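Local coordinates for hemolysin-related protein (Vibrio cholerae serotype O1, PDB 6MLT), which probably serves as a secreted biofilm matrix adhesin, pairing a calcium- and sodium-binding beta-propeller with a beta-prism lectin domain that may bind carbohydrate, at residues 322-327 with 362-367; 500-503 with 508-511. One frame throughout, in Å; residues are numbered along the deposited sequence.

Interaction 1. Residues 322-327 with 362-367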
loop_
_atom_site.group_PDB
_atom_site.type_symbol
_atom_site.label_atom_id
_atom_site.label_comp_id
_atom_site.label_asym_id
_atom_site.label_seq_id
_atom_site.Cartn_x
_atom_site.Cartn_y
_atom_site.Cartn_z
ATOM N N SER A 322 36.717 -4.158 15.538
ATOM C CA SER A 322 38.097 -3.742 15.367
ATOM C C SER A 322 38.677 -3.382 16.723
ATOM O O SER A 322 37.957 -2.968 17.630
ATOM C CB SER A 322 38.197 -2.549 14.413
ATOM O OG SER A 322 37.554 -1.409 14.961
ATOM N N GLY A 323 39.988 -3.566 16.843
ATOM C CA GLY A 323 40.734 -3.100 17.992
ATOM C C GLY A 323 41.994 -2.413 17.517
ATOM O O GLY A 323 41.934 -1.300 16.982
ATOM N N ALA A 324 43.140 -3.075 17.683
ATOM C CA ALA A 324 44.365 -2.592 17.062
ATOM C C ALA A 324 44.274 -2.657 15.543
ATOM O O ALA A 324 44.881 -1.832 14.846
ATOM C CB ALA A 324 45.559 -3.409 17.556
ATOM N N VAL A 325 43.534 -3.626 15.014
ATOM C CA VAL A 325 43.403 -3.837 13.581
ATOM C C VAL A 325 41.931 -4.094 13.269
ATOM O O VAL A 325 41.077 -4.081 14.159
ATOM C CB VAL A 325 44.298 -4.990 13.075
ATOM C CG1 VAL A 325 45.770 -4.668 13.357
ATOM C CG2 VAL A 325 43.899 -6.330 13.703
ATOM N N VAL A 326 41.631 -4.287 11.988
ATOM C CA VAL A 326 40.264 -4.527 11.538
ATOM C C VAL A 326 40.028 -6.032 11.572
ATOM O O VAL A 326 40.639 -6.784 10.810
ATOM C CB VAL A 326 40.022 -3.950 10.138
ATOM C CG1 VAL A 326 38.612 -4.254 9.676
ATOM C CG2 VAL A 326 40.250 -2.449 10.135
ATOM N N ASP A 327 39.132 -6.474 12.450
ATOM C CA ASP A 327 38.973 -7.892 12.746
ATOM C C ASP A 327 37.851 -8.558 11.971
ATOM O O ASP A 327 38.014 -9.698 11.531
ATOM C CB ASP A 327 38.743 -8.079 14.245
ATOM C CG ASP A 327 39.926 -7.599 15.053
ATOM O OD1 ASP A 327 41.052 -8.081 14.785
ATOM O OD2 ASP A 327 39.742 -6.709 15.904
ATOM N N ASN A 362 51.259 -6.525 10.542
ATOM C CA ASN A 362 50.842 -6.301 11.923
ATOM C C ASN A 362 52.045 -6.465 12.851
ATOM O O ASN A 362 52.682 -7.523 12.864
ATOM C CB ASN A 362 49.731 -7.306 12.255
ATOM C CG ASN A 362 49.272 -7.251 13.687
ATOM O OD1 ASN A 362 50.073 -7.154 14.609
ATOM N ND2 ASN A 362 47.957 -7.359 13.883
ATOM N N LYS A 363 52.351 -5.436 13.644
ATOM C CA LYS A 363 53.544 -5.499 14.483
ATOM C C LYS A 363 53.370 -6.416 15.686
ATOM O O LYS A 363 54.368 -6.762 16.326
ATOM C CB LYS A 363 53.941 -4.108 14.968
ATOM C CG LYS A 363 53.021 -3.507 16.037
ATOM C CD LYS A 363 53.509 -2.116 16.425
ATOM C CE LYS A 363 52.652 -1.490 17.512
ATOM N NZ LYS A 363 53.117 -0.106 17.838
ATOM N N TYR A 364 52.140 -6.807 16.011
ATOM C CA TYR A 364 51.894 -7.678 17.156
ATOM C C TYR A 364 52.003 -9.151 16.788
ATOM O O TYR A 364 52.525 -9.952 17.574
ATOM C CB TYR A 364 50.508 -7.404 17.738
ATOM C CG TYR A 364 50.227 -5.945 17.993
ATOM C CD1 TYR A 364 50.823 -5.274 19.050
ATOM C CD2 TYR A 364 49.356 -5.242 17.175
ATOM C CE1 TYR A 364 50.569 -3.935 19.277
ATOM C CE2 TYR A 364 49.086 -3.913 17.397
ATOM C CZ TYR A 364 49.694 -3.260 18.449
ATOM O OH TYR A 364 49.422 -1.926 18.663
ATOM N N THR A 365 51.530 -9.511 15.597
ATOM C CA THR A 365 51.475 -10.890 15.152
ATOM C C THR A 365 52.356 -11.167 13.943
ATOM O O THR A 365 52.534 -12.337 13.593
ATOM C CB THR A 365 50.033 -11.276 14.797
ATOM O OG1 THR A 365 49.634 -10.567 13.621
ATOM C CG2 THR A 365 49.071 -10.928 15.926
ATOM N N TRP A 366 52.894 -10.135 13.290
ATOM C CA TRP A 366 53.702 -10.277 12.078
ATOM C C TRP A 366 52.913 -10.870 10.912
ATOM O O TRP A 366 53.504 -11.314 9.928
ATOM C CB TRP A 366 54.968 -11.110 12.343
ATOM C CG TRP A 366 55.993 -10.384 13.171
ATOM C CD1 TRP A 366 55.910 -9.104 13.643
ATOM C CD2 TRP A 366 57.251 -10.897 13.628
ATOM N NE1 TRP A 366 57.036 -8.789 14.361
ATOM C CE2 TRP A 366 57.875 -9.872 14.369
ATOM C CE3 TRP A 366 57.912 -12.121 13.483
ATOM C CZ2 TRP A 366 59.126 -10.034 14.960
ATOM C CZ3 TRP A 366 59.154 -12.280 14.072
ATOM C CH2 TRP A 366 59.748 -11.242 14.801
ATOM N N LYS A 367 51.583 -10.865 10.986
ATOM C CA LYS A 367 50.744 -11.245 9.856
ATOM C C LYS A 367 50.386 -10.011 9.026
ATOM O O LYS A 367 50.427 -8.876 9.505
ATOM C CB LYS A 367 49.469 -11.938 10.340
ATOM C CG LYS A 367 49.715 -13.145 11.236
ATOM C CD LYS A 367 50.578 -14.189 10.535
ATOM C CE LYS A 367 50.785 -15.417 11.402
ATOM N NZ LYS A 367 51.723 -16.376 10.770
#
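A324 and V325, in the turn leading into strand 326-330, meet N362, at the end of strand 361-362, and Y364, in the loop before strand 370-377. No hydrogen bond crosses between them, and the contact is small. It consists of two van der Waals touches.

The first is apolar. The methyl CB of A324 lies 3.6 Å from CE2 of the Y364 ring, which it approaches obliquely. K363 CG covers one face of this ring, 3.9 Å above its plane.

The second joins a methyl to an amide. V325 CG1 sits 3.5 Å from N362 ND2, and the two side chains cross at about a right angle. N362 CG is anti to its backbone N (chi1 176°), which carries the amide toward the valine. S390 and Q425 also pack on V325.

The polar bonds stay within 362-367. N362 OD1 accepts from T365 N at 2.9 Å, with the donor well above the carbonyl plane, forming an Asx motif. Y364 N also points at OD1, but that bond is modelled very short and its detail is doubtful. T365 OG1 accepts from K367 N in an ST turn.

A citrate, probably from the crystallisation liquor, accepts hydrogen bonds from A324 N and V325 N. The sequence G323 to D327 fits the GXXXD motif of beta-prism lectins, whose loop commonly binds sugar, so the citrate may mark a carbohydrate pocket.

Interaction 2. Residues 500-503 with 508-511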
loop_
_atom_site.group_PDB
_atom_site.type_symbol
_atom_site.label_atom_id
_atom_site.label_comp_id
_atom_site.label_asym_id
_atom_site.label_seq_id
_atom_site.Cartn_x
_atom_site.Cartn_y
_atom_site.Cartn_z
ATOM N N ARG A 500 -12.641 3.677 -18.103
ATOM C CA ARG A 500 -11.460 3.686 -18.952
ATOM C C ARG A 500 -10.237 3.210 -18.184
ATOM O O ARG A 500 -10.169 3.298 -16.954
ATOM C CB ARG A 500 -11.201 5.085 -19.537
ATOM C CG ARG A 500 -12.272 5.528 -20.535
ATOM C CD ARG A 500 -11.975 6.906 -21.095
ATOM N NE ARG A 500 -12.039 7.935 -20.064
ATOM C CZ ARG A 500 -11.594 9.178 -20.214
ATOM N NH1 ARG A 500 -11.039 9.554 -21.359
ATOM N NH2 ARG A 500 -11.694 10.049 -19.212
ATOM N N ILE A 501 -9.272 2.700 -18.941
ATOM C CA ILE A 501 -7.963 2.312 -18.432
ATOM C C ILE A 501 -6.943 3.287 -18.998
ATOM O O ILE A 501 -6.880 3.488 -20.219
ATOM C CB ILE A 501 -7.615 0.866 -18.817
ATOM C CG1 ILE A 501 -8.690 -0.092 -18.302
ATOM C CG2 ILE A 501 -6.224 0.479 -18.281
ATOM C CD1 ILE A 501 -8.585 -1.487 -18.903
ATOM N N LEU A 502 -6.153 3.895 -18.117
ATOM C CA LEU A 502 -5.175 4.904 -18.497
ATOM C C LEU A 502 -3.760 4.409 -18.217
ATOM O O LEU A 502 -3.499 3.770 -17.190
ATOM C CB LEU A 502 -5.408 6.210 -17.744
ATOM C CG LEU A 502 -6.830 6.784 -17.790
ATOM C CD1 LEU A 502 -6.897 8.099 -17.033
ATOM C CD2 LEU A 502 -7.302 6.972 -19.235
ATOM N N ASP A 503 -2.846 4.737 -19.121
ATOM C CA ASP A 503 -1.440 4.420 -18.922
ATOM C C ASP A 503 -0.910 5.193 -17.720
ATOM O O ASP A 503 -1.156 6.394 -17.579
ATOM C CB ASP A 503 -0.655 4.770 -20.183
ATOM C CG ASP A 503 0.830 4.519 -20.037
ATOM O OD1 ASP A 503 1.231 3.346 -19.896
ATOM O OD2 ASP A 503 1.596 5.504 -20.065
ATOM N N ARG A 508 -2.334 8.005 -21.383
ATOM C CA ARG A 508 -2.919 7.553 -22.641
ATOM C C ARG A 508 -4.055 6.569 -22.375
ATOM O O ARG A 508 -3.922 5.655 -21.552
ATOM C CB ARG A 508 -1.847 6.899 -23.514
ATOM C CG ARG A 508 -2.343 6.478 -24.892
ATOM C CD ARG A 508 -1.241 5.805 -25.717
ATOM N NE ARG A 508 -1.070 4.396 -25.366
ATOM C CZ ARG A 508 -1.858 3.417 -25.800
ATOM N NH1 ARG A 508 -2.884 3.687 -26.601
ATOM N NH2 ARG A 508 -1.624 2.164 -25.430
ATOM N N VAL A 509 -5.175 6.762 -23.072
ATOM C CA VAL A 509 -6.323 5.870 -22.927
ATOM C C VAL A 509 -6.007 4.537 -23.599
ATOM O O VAL A 509 -5.715 4.482 -24.801
ATOM C CB VAL A 509 -7.591 6.500 -23.518
ATOM C CG1 VAL A 509 -8.780 5.534 -23.415
ATOM C CG2 VAL A 509 -7.914 7.814 -22.825
ATOM N N MET A 510 -6.088 3.450 -22.827
ATOM C CA MET A 510 -5.765 2.117 -23.317
ATOM C C MET A 510 -6.974 1.204 -23.443
ATOM O O MET A 510 -6.864 0.135 -24.058
ATOM C CB MET A 510 -4.736 1.459 -22.391
ATOM C CG MET A 510 -3.443 2.246 -22.280
ATOM S SD MET A 510 -2.349 1.539 -21.050
ATOM C CE MET A 510 -1.883 0.016 -21.872
ATOM N N GLY A 511 -8.113 1.590 -22.886
ATOM C CA GLY A 511 -9.327 0.807 -22.999
ATOM C C GLY A 511 -10.506 1.655 -22.597
ATOM O O GLY A 511 -10.383 2.557 -21.764
#
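I501 pairs with both M510 and G511 across a beta hairpin, which makes a classic beta bulge. The bulge shifts the register by one residue between I501 and L502. M510 leaves the extended conformation there (psi -12°), which puts two residues opposite I501.

All four hydrogen bonds across the contact are between backbones, one of them weak. I501 O is the shared acceptor of the bulge. It accepts from M510 N at 2.7 Å, with the donor nearly in line with the C=O bond. G511 N reaches the same oxygen only weakly, at 3.5 Å. In return, I501 N donates to G511 O. Nearer the turn, D503 N donates to R508 O at 2.8 Å. Two CA-H...O contacts supplement these bonds, from R500 CA to G511 O and from L502 CA to R508 O.

Side chains fill in around the backbone. L502 CD2 touches V509 CG2 at 3.7 Å, and the R500 guanidinium approaches the same methyl obliquely through NH1. M510 CG is anti to the carbonyl carbon (chi1 -59°) and the chain then runs extended (chi2 174°), which brings SD to 3.7 Å from D503 CB.

The polar ends of these side chains find partners elsewhere. R500 NH2 donates to N468 OD1 and A467 O. D503 OD2 bonds T506 OG1 inside the turn, and T506 OG1 also accepts from R508 N. The D503 carboxylate and the R508 guanidinium do not meet.

Strand 498-502 lies between 490-494 and 509-514 in a four-stranded antiparallel sheet, a blade of the propeller. Backbone bonds tie R500 to V493 and L502 to V491. Strand 509-514 is outermost in the blade, and I11 near the N-terminus bonds to M510 on its far side.

How the interactions relate
Interactions 1 and 2 belong to different domains and do not touch. Their centres are 64 Å apart, and their nearest atoms about 48 Å. Interaction 1 is in the beta-prism domain, which is inserted between strands 277-279 and 443-448 of one propeller blade. Interaction 2 is in the next blade along the chain. Each has a bound ligand nearby. The side chain of A324 is about 4 Å from the citrate. The side chain of D503 is about 6 Å from a sodium ion but does not bind it; D482, T484, D486, I488 and E490 do. Interaction 1 is a side-chain touch; interaction 2 is mainly backbone pairing in a hairpin and its turn.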